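Local coordinates for vinylacetyl-CoA Delta-isomerase (Nitrosopumilus maritimus SCM1, PDB 6VJR), which binds FAD, a [4Fe-4S] cluster and iron, and probably acts as an oxygen-tolerant 4-hydroxybutyryl-CoA dehydratase with vinylacetyl-CoA Delta-isomerase activity, at residues 8-12 with 191-195; 156-160 with 207-211; 303-308 with 326-330. The contacts are given in a common frame with arbitrary orientation. Residues are numbered along the deposited sequence.

Interaction 1: 8-12 with 191-195; sequences YIESL and INSHW
The last turn of an N-terminal helix is fastened by two side-chain hydrogen bonds, one of them to backbone, to the loop that enters strand 195-198 just after FAD-binding T188. Residues 8-10 are helical and L12 has phi/psi -91/-9°; 191-195 runs through N192 (-91/4°) and S193 (-102/160°) before W195 takes up strand geometry. The CA atoms of L12 and N192 come closest, at 7.0 Å. Y8 (chi1 t, chi2 70°) sends its OH to the backbone O of N192 at 2.7 Å, and H194 (chi1 m, chi2 105°) donates from NE2 to S11 OG at 2.9 Å. S11 OG (chi1 p) in turn donates to Y8 O (2.6 Å), so the hydroxyl accepts from the imidazole and donates to the helix backbone. In van der Waals contact, L12 (m, t) brings CD2 to 3.8 Å from N192 O, while the Y8 and H194 rings meet obliquely, centroids 5.8 Å apart and planes at 86°. Side-chain ND2 of N192 bonds S38 OG and Q99 OE1; this side chain lies about 9 Å from that of cluster ligand C97. Helix 36-51 covers Y8 and L12 through V42 and I39, and H194 also bonds V142, beside strand 143-146.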
loop_
_atom_site.group_PDB
_atom_site.type_symbol
_atom_site.label_atom_id
_atom_site.label_comp_id
_atom_site.label_asym_id
_atom_site.label_seq_id
_atom_site.Cartn_x
_atom_site.Cartn_y
_atom_site.Cartn_z
ATOM N N TYR A 8 6.539 22.396 -38.706
ATOM C CA TYR A 8 5.951 21.076 -38.523
ATOM C C TYR A 8 4.442 21.122 -38.743
ATOM O O TYR A 8 3.886 20.323 -39.491
ATOM C CB TYR A 8 6.303 20.539 -37.148
ATOM C CG TYR A 8 5.388 19.398 -36.732
ATOM C CD1 TYR A 8 5.453 18.138 -37.354
ATOM C CD2 TYR A 8 4.420 19.590 -35.771
ATOM C CE1 TYR A 8 4.589 17.112 -37.013
ATOM C CE2 TYR A 8 3.601 18.553 -35.381
ATOM C CZ TYR A 8 3.661 17.323 -36.012
ATOM O OH TYR A 8 2.808 16.355 -35.584
ATOM N N ILE A 9 3.784 22.111 -38.149
ATOM C CA ILE A 9 2.341 22.237 -38.327
ATOM C C ILE A 9 1.986 22.406 -39.810
ATOM O O ILE A 9 1.099 21.740 -40.319
ATOM C CB ILE A 9 1.798 23.348 -37.434
ATOM C CG1 ILE A 9 1.967 22.934 -35.978
ATOM C CG2 ILE A 9 0.354 23.723 -37.760
ATOM C CD1 ILE A 9 1.682 24.045 -34.991
ATOM N N GLU A 10 2.762 23.215 -40.543
ATOM C CA GLU A 10 2.522 23.393 -41.956
ATOM C C GLU A 10 2.714 22.093 -42.740
ATOM O O GLU A 10 1.953 21.854 -43.662
ATOM C CB GLU A 10 3.477 24.476 -42.448
ATOM C CG GLU A 10 3.258 24.850 -43.907
ATOM C CD GLU A 10 1.862 25.324 -44.275
ATOM O OE1 GLU A 10 1.186 26.017 -43.463
ATOM O OE2 GLU A 10 1.456 24.978 -45.415
ATOM N N SER A 11 3.679 21.243 -42.352
ATOM C CA SER A 11 3.948 19.973 -43.024
ATOM C C SER A 11 2.770 18.984 -42.899
ATOM O O SER A 11 2.686 18.030 -43.685
ATOM C CB SER A 11 5.205 19.303 -42.448
ATOM O OG SER A 11 4.896 18.600 -41.226
ATOM N N LEU A 12 1.838 19.231 -41.957
ATOM C CA LEU A 12 0.683 18.346 -41.730
ATOM C C LEU A 12 -0.537 18.748 -42.555
ATOM O O LEU A 12 -1.564 18.059 -42.507
ATOM C CB LEU A 12 0.272 18.350 -40.256
ATOM C CG LEU A 12 1.287 17.788 -39.265
ATOM C CD1 LEU A 12 0.725 17.842 -37.857
ATOM C CD2 LEU A 12 1.685 16.379 -39.670
ATOM N N ILE A 191 -1.583 10.036 -36.776
ATOM C CA ILE A 191 -2.115 11.017 -37.709
ATOM C C ILE A 191 -1.209 12.254 -37.778
ATOM O O ILE A 191 -1.202 12.954 -38.789
ATOM C CB ILE A 191 -3.584 11.319 -37.364
ATOM C CG1 ILE A 191 -4.422 10.037 -37.600
ATOM C CG2 ILE A 191 -4.137 12.498 -38.158
ATOM C CD1 ILE A 191 -5.717 10.036 -36.810
ATOM N N ASN A 192 -0.449 12.501 -36.700
ATOM C CA ASN A 192 0.479 13.607 -36.564
ATOM C C ASN A 192 1.885 13.239 -37.038
ATOM O O ASN A 192 2.776 14.037 -36.884
ATOM C CB ASN A 192 0.517 14.084 -35.110
ATOM C CG ASN A 192 -0.834 14.561 -34.632
ATOM O OD1 ASN A 192 -1.730 14.834 -35.434
ATOM N ND2 ASN A 192 -0.989 14.694 -33.326
ATOM N N SER A 193 2.063 12.034 -37.582
ATOM C CA SER A 193 3.357 11.512 -37.971
ATOM C C SER A 193 3.547 11.620 -39.492
ATOM O O SER A 193 2.572 11.664 -40.251
ATOM C CB SER A 193 3.493 10.054 -37.551
ATOM O OG SER A 193 3.393 9.827 -36.143
ATOM N N HIS A 194 4.812 11.576 -39.924
ATOM C CA HIS A 194 5.202 11.533 -41.328
ATOM C C HIS A 194 5.367 10.092 -41.835
ATOM O O HIS A 194 5.015 9.785 -42.981
ATOM C CB HIS A 194 6.461 12.373 -41.561
ATOM C CG HIS A 194 6.326 13.795 -41.160
ATOM N ND1 HIS A 194 6.913 14.281 -40.015
ATOM C CD2 HIS A 194 5.609 14.812 -41.661
ATOM C CE1 HIS A 194 6.637 15.581 -39.904
ATOM N NE2 HIS A 194 5.816 15.919 -40.883
ATOM N N TRP A 195 5.990 9.247 -41.015
ATOM C CA TRP A 195 6.189 7.835 -41.284
ATOM C C TRP A 195 5.741 7.036 -40.071
ATOM O O TRP A 195 5.861 7.528 -38.954
ATOM C CB TRP A 195 7.649 7.502 -41.565
ATOM C CG TRP A 195 8.148 8.105 -42.845
ATOM C CD1 TRP A 195 8.595 9.367 -43.073
ATOM C CD2 TRP A 195 8.206 7.422 -44.102
ATOM N NE1 TRP A 195 8.944 9.516 -44.393
ATOM C CE2 TRP A 195 8.712 8.336 -45.045
ATOM C CE3 TRP A 195 7.925 6.114 -44.504
ATOM C CZ2 TRP A 195 8.897 7.990 -46.374
ATOM C CZ3 TRP A 195 8.090 5.779 -45.821
ATOM C CH2 TRP A 195 8.582 6.704 -46.737
#

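Interaction 2: 156-160 with 207-211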
loop_
_atom_site.group_PDB
_atom_site.type_symbol
_atom_site.label_atom_id
_atom_site.label_comp_id
_atom_site.label_asym_id
_atom_site.label_seq_id
_atom_site.Cartn_x
_atom_site.Cartn_y
_atom_site.Cartn_z
ATOM N N LYS A 156 -4.651 -16.841 -27.829
ATOM C CA LYS A 156 -4.220 -17.500 -29.057
ATOM C C LYS A 156 -3.230 -16.610 -29.792
ATOM O O LYS A 156 -3.334 -15.389 -29.767
ATOM C CB LYS A 156 -5.377 -17.873 -30.000
ATOM C CG LYS A 156 -6.390 -18.807 -29.371
ATOM C CD LYS A 156 -7.545 -19.006 -30.327
ATOM C CE LYS A 156 -8.658 -19.774 -29.672
ATOM N NZ LYS A 156 -8.178 -21.095 -29.330
ATOM N N GLY A 157 -2.261 -17.255 -30.433
ATOM C CA GLY A 157 -1.289 -16.551 -31.247
ATOM C C GLY A 157 -1.852 -16.219 -32.628
ATOM O O GLY A 157 -3.009 -16.522 -32.955
ATOM N N PRO A 158 -1.046 -15.548 -33.482
ATOM C CA PRO A 158 -1.532 -15.111 -34.783
ATOM C C PRO A 158 -2.104 -16.210 -35.659
ATOM O O PRO A 158 -3.181 -16.048 -36.228
ATOM C CB PRO A 158 -0.299 -14.506 -35.444
ATOM C CG PRO A 158 0.486 -14.013 -34.238
ATOM C CD PRO A 158 0.312 -15.070 -33.187
ATOM N N SER A 159 -1.370 -17.315 -35.799
ATOM C CA SER A 159 -1.813 -18.360 -36.700
ATOM C C SER A 159 -3.009 -19.147 -36.163
ATOM O O SER A 159 -3.559 -19.960 -36.917
ATOM C CB SER A 159 -0.689 -19.291 -37.058
ATOM O OG SER A 159 -0.243 -20.011 -35.920
ATOM N N GLU A 160 -3.412 -18.906 -34.902
ATOM C CA GLU A 160 -4.530 -19.606 -34.274
ATOM C C GLU A 160 -5.805 -18.746 -34.218
ATOM O O GLU A 160 -6.879 -19.242 -33.858
ATOM C CB GLU A 160 -4.204 -20.043 -32.844
ATOM C CG GLU A 160 -2.938 -20.884 -32.682
ATOM C CD GLU A 160 -2.372 -21.027 -31.263
ATOM O OE1 GLU A 160 -1.946 -22.174 -31.071
ATOM O OE2 GLU A 160 -2.285 -20.119 -30.382
ATOM N N SER A 207 4.969 -21.265 -37.475
ATOM C CA SER A 207 3.634 -21.189 -38.051
ATOM C C SER A 207 3.177 -19.735 -38.264
ATOM O O SER A 207 2.191 -19.494 -38.978
ATOM C CB SER A 207 2.636 -21.962 -37.196
ATOM O OG SER A 207 2.349 -21.297 -35.972
ATOM N N ASP A 208 3.874 -18.770 -37.632
ATOM C CA ASP A 208 3.511 -17.362 -37.693
ATOM C C ASP A 208 4.416 -16.569 -38.638
ATOM O O ASP A 208 4.468 -15.346 -38.535
ATOM C CB ASP A 208 3.557 -16.751 -36.298
ATOM C CG ASP A 208 2.748 -17.455 -35.219
ATOM O OD1 ASP A 208 1.562 -17.663 -35.480
ATOM O OD2 ASP A 208 3.322 -17.767 -34.125
ATOM N N LYS A 209 5.130 -17.245 -39.541
ATOM C CA LYS A 209 6.102 -16.617 -40.436
ATOM C C LYS A 209 5.503 -15.430 -41.200
ATOM O O LYS A 209 6.167 -14.423 -41.387
ATOM C CB LYS A 209 6.627 -17.712 -41.380
ATOM C CG LYS A 209 7.773 -17.315 -42.221
ATOM C CD LYS A 209 8.447 -18.499 -42.910
ATOM C CE LYS A 209 7.814 -18.818 -44.247
ATOM N NZ LYS A 209 8.361 -19.984 -44.954
ATOM N N ASP A 210 4.250 -15.545 -41.670
ATOM C CA ASP A 210 3.618 -14.488 -42.454
ATOM C C ASP A 210 3.478 -13.173 -41.673
ATOM O O ASP A 210 3.303 -12.111 -42.261
ATOM C CB ASP A 210 2.269 -14.932 -42.983
ATOM C CG ASP A 210 2.314 -15.989 -44.066
ATOM O OD1 ASP A 210 3.439 -16.343 -44.504
ATOM O OD2 ASP A 210 1.221 -16.463 -44.446
ATOM N N TRP A 211 3.507 -13.251 -40.339
ATOM C CA TRP A 211 3.352 -12.108 -39.464
ATOM C C TRP A 211 4.702 -11.509 -39.066
ATOM O O TRP A 211 4.732 -10.502 -38.377
ATOM C CB TRP A 211 2.532 -12.513 -38.225
ATOM C CG TRP A 211 1.090 -12.822 -38.512
ATOM C CD1 TRP A 211 0.055 -11.958 -38.395
ATOM C CD2 TRP A 211 0.509 -14.083 -38.943
ATOM N NE1 TRP A 211 -1.126 -12.566 -38.724
ATOM C CE2 TRP A 211 -0.892 -13.868 -39.043
ATOM C CE3 TRP A 211 1.014 -15.353 -39.237
ATOM C CZ2 TRP A 211 -1.778 -14.869 -39.418
ATOM C CZ3 TRP A 211 0.132 -16.355 -39.588
ATOM C CH2 TRP A 211 -1.238 -16.109 -39.694
#
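P158, S159 and W211 bury most of this contact between two 3-10 turns. P158 lies on the indole: its CB is 3.6 Å from the centroid of the W211 five-membered ring and only 9° off the ring normal, a CH-pi contact over the face. The six-membered ring continues under S159, whose CA is 3.8 Å from W211 CH2. At its edge the indole is held elsewhere, NE1 bonding to P164 O. S159 supplies the polar half. Its backbone N donates to D208 OD1 at 3.0 Å, and its OG lies 2.9 Å from S207 OG, a link not settled because S207 OG also bonds T205 OG1. D208 OD2 bonds T205 OG1 as well. The two turns belong to loops linking beta-strands: 207-211 connects antiparallel neighbours 195-198 and 213-218, while 156-160 follows strand 143-146 and the FAD-binding K151, whose side chain is about 8 Å from that of P158. Such proline-on-tryptophan loop packing lies here at the margin of the beta domain, consistent with the middle beta domain of acyl-CoA dehydrogenase-like flavoproteins.

Interaction 3: 303-308 with 326-330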
loop_
_atom_site.group_PDB
_atom_site.type_symbol
_atom_site.label_atom_id
_atom_site.label_comp_id
_atom_site.label_asym_id
_atom_site.label_seq_id
_atom_site.Cartn_x
_atom_site.Cartn_y
_atom_site.Cartn_z
ATOM N N LEU A 303 1.054 18.133 -11.915
ATOM C CA LEU A 303 -0.049 17.790 -11.025
ATOM C C LEU A 303 0.241 18.224 -9.589
ATOM O O LEU A 303 -0.609 18.714 -8.873
ATOM C CB LEU A 303 -0.378 16.323 -11.216
ATOM C CG LEU A 303 -1.651 15.876 -10.497
ATOM C CD1 LEU A 303 -2.827 16.725 -10.785
ATOM C CD2 LEU A 303 -1.928 14.417 -10.903
ATOM N N ILE A 304 1.489 18.031 -9.158
ATOM C CA ILE A 304 1.917 18.456 -7.834
ATOM C C ILE A 304 1.773 19.978 -7.724
ATOM O O ILE A 304 1.231 20.536 -6.770
ATOM C CB ILE A 304 3.349 17.995 -7.563
ATOM C CG1 ILE A 304 3.435 16.492 -7.420
ATOM C CG2 ILE A 304 3.928 18.749 -6.371
ATOM C CD1 ILE A 304 4.846 15.954 -7.505
ATOM N N GLY A 305 2.243 20.678 -8.756
ATOM C CA GLY A 305 2.100 22.110 -8.817
ATOM C C GLY A 305 0.629 22.554 -8.772
ATOM O O GLY A 305 0.309 23.563 -8.138
ATOM N N ALA A 306 -0.256 21.834 -9.469
ATOM C CA ALA A 306 -1.664 22.165 -9.448
ATOM C C ALA A 306 -2.250 21.966 -8.056
ATOM O O ALA A 306 -3.013 22.820 -7.592
ATOM C CB ALA A 306 -2.389 21.372 -10.464
ATOM N N ALA A 307 -1.895 20.850 -7.396
ATOM C CA ALA A 307 -2.406 20.585 -6.059
ATOM C C ALA A 307 -1.921 21.693 -5.092
ATOM O O ALA A 307 -2.663 22.203 -4.255
ATOM C CB ALA A 307 -1.924 19.219 -5.643
ATOM N N ALA A 308 -0.644 22.101 -5.190
ATOM C CA ALA A 308 -0.094 23.138 -4.315
ATOM C C ALA A 308 -0.793 24.467 -4.572
ATOM O O ALA A 308 -1.027 25.249 -3.642
ATOM C CB ALA A 308 1.403 23.261 -4.472
ATOM N N ILE A 326 1.771 16.451 -0.381
ATOM C CA ILE A 326 2.595 16.926 -1.484
ATOM C C ILE A 326 3.985 16.279 -1.426
ATOM O O ILE A 326 4.594 15.973 -2.460
ATOM C CB ILE A 326 2.616 18.461 -1.482
ATOM C CG1 ILE A 326 1.234 19.008 -1.759
ATOM C CG2 ILE A 326 3.634 19.021 -2.466
ATOM C CD1 ILE A 326 1.116 20.496 -1.550
ATOM N N ILE A 327 4.519 16.103 -0.227
ATOM C CA ILE A 327 5.756 15.328 -0.082
ATOM C C ILE A 327 5.584 13.909 -0.621
ATOM O O ILE A 327 6.439 13.379 -1.335
ATOM C CB ILE A 327 6.284 15.364 1.352
ATOM C CG1 ILE A 327 6.697 16.767 1.802
ATOM C CG2 ILE A 327 7.395 14.350 1.534
ATOM C CD1 ILE A 327 6.838 16.939 3.309
ATOM N N GLU A 328 4.474 13.262 -0.296
ATOM C CA GLU A 328 4.274 11.905 -0.780
ATOM C C GLU A 328 4.258 11.864 -2.309
ATOM O O GLU A 328 4.794 10.963 -2.937
ATOM C CB GLU A 328 2.998 11.288 -0.236
ATOM C CG GLU A 328 2.899 9.777 -0.467
ATOM C CD GLU A 328 3.964 8.920 0.227
ATOM O OE1 GLU A 328 4.525 9.373 1.265
ATOM O OE2 GLU A 328 4.282 7.794 -0.251
ATOM N N MET A 329 3.494 12.776 -2.903
ATOM C CA MET A 329 3.365 12.824 -4.349
ATOM C C MET A 329 4.791 12.943 -4.911
ATOM O O MET A 329 5.140 12.304 -5.894
ATOM C CB MET A 329 2.482 14.015 -4.751
ATOM C CG MET A 329 1.014 13.903 -4.325
ATOM S SD MET A 329 0.097 15.455 -4.436
ATOM C CE MET A 329 -0.296 15.549 -6.185
ATOM N N THR A 330 5.564 13.842 -4.313
ATOM C CA THR A 330 6.913 14.110 -4.813
ATOM C C THR A 330 7.798 12.859 -4.717
ATOM O O THR A 330 8.503 12.490 -5.680
ATOM C CB THR A 330 7.551 15.264 -4.017
ATOM O OG1 THR A 330 6.809 16.466 -4.233
ATOM C CG2 THR A 330 8.971 15.505 -4.436
#
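Helices 295-314 and 320-345 form an alpha-alpha hairpin within the C-terminal helical bundle, consistent with the acyl-CoA dehydrogenase-like fold of this family. Their segments run antiparallel at 175°, with axes 10.3 Å apart, and meet through aliphatic and thioether surfaces. I304, in the m, t rotamer, buries the most area. Its CA-to-CB bond points sideways, yet its branches spread over the partner helix: CG2 lies 3.9 Å from I326 CG2, CG1 3.8 Å from M329 CB, and CD1 3.8 Å from T330 OG1. M329 starts toward the opposing helix and extends through chi1 m and chi2 t. The p value of chi3 then carries the methyl across to the first helix, leaving CE 4.1 Å from A307 CB and 4.2 Å from L303 O. I326, about one turn earlier and also m, t in the conformer given, places CD1 4.0 Å from both CA and CB of A308; the small alanines leave room for these longer chains. L303 and M329 also meet helix 372-384, whereas K467 and V464 of a second subunit pack on I304 and A308. E328 forms salt bridges with R371 and R455 of that subunit, so the pair sits between bundle core and subunit interface. T330, with chi1 m, satisfies its hydroxyl within its own helix, OG1 donating to I326 O at 2.9 Å.

How the interactions relate
Interactions 1 and 3 are buried, whereas interaction 2 lies nearer the surface and is partly exposed. The first two cross along the chain and both involve the loops flanking strand 195-198, which 191-195 leads into and 207-211 follows; even so, their nearest atoms remain about 18 Å apart. They fasten a loop to a helix end (interaction 1) or two loops to each other through short 3-10 segments (interaction 2), by a few directed hydrogen bonds and aromatic packing. Interaction 3 lies in the other family region and, relative to interaction 2, across the chain's centre, with 47 Å between their centres. It joins two regular helices, mainly by apolar side-chain packing, and it alone also touches another subunit.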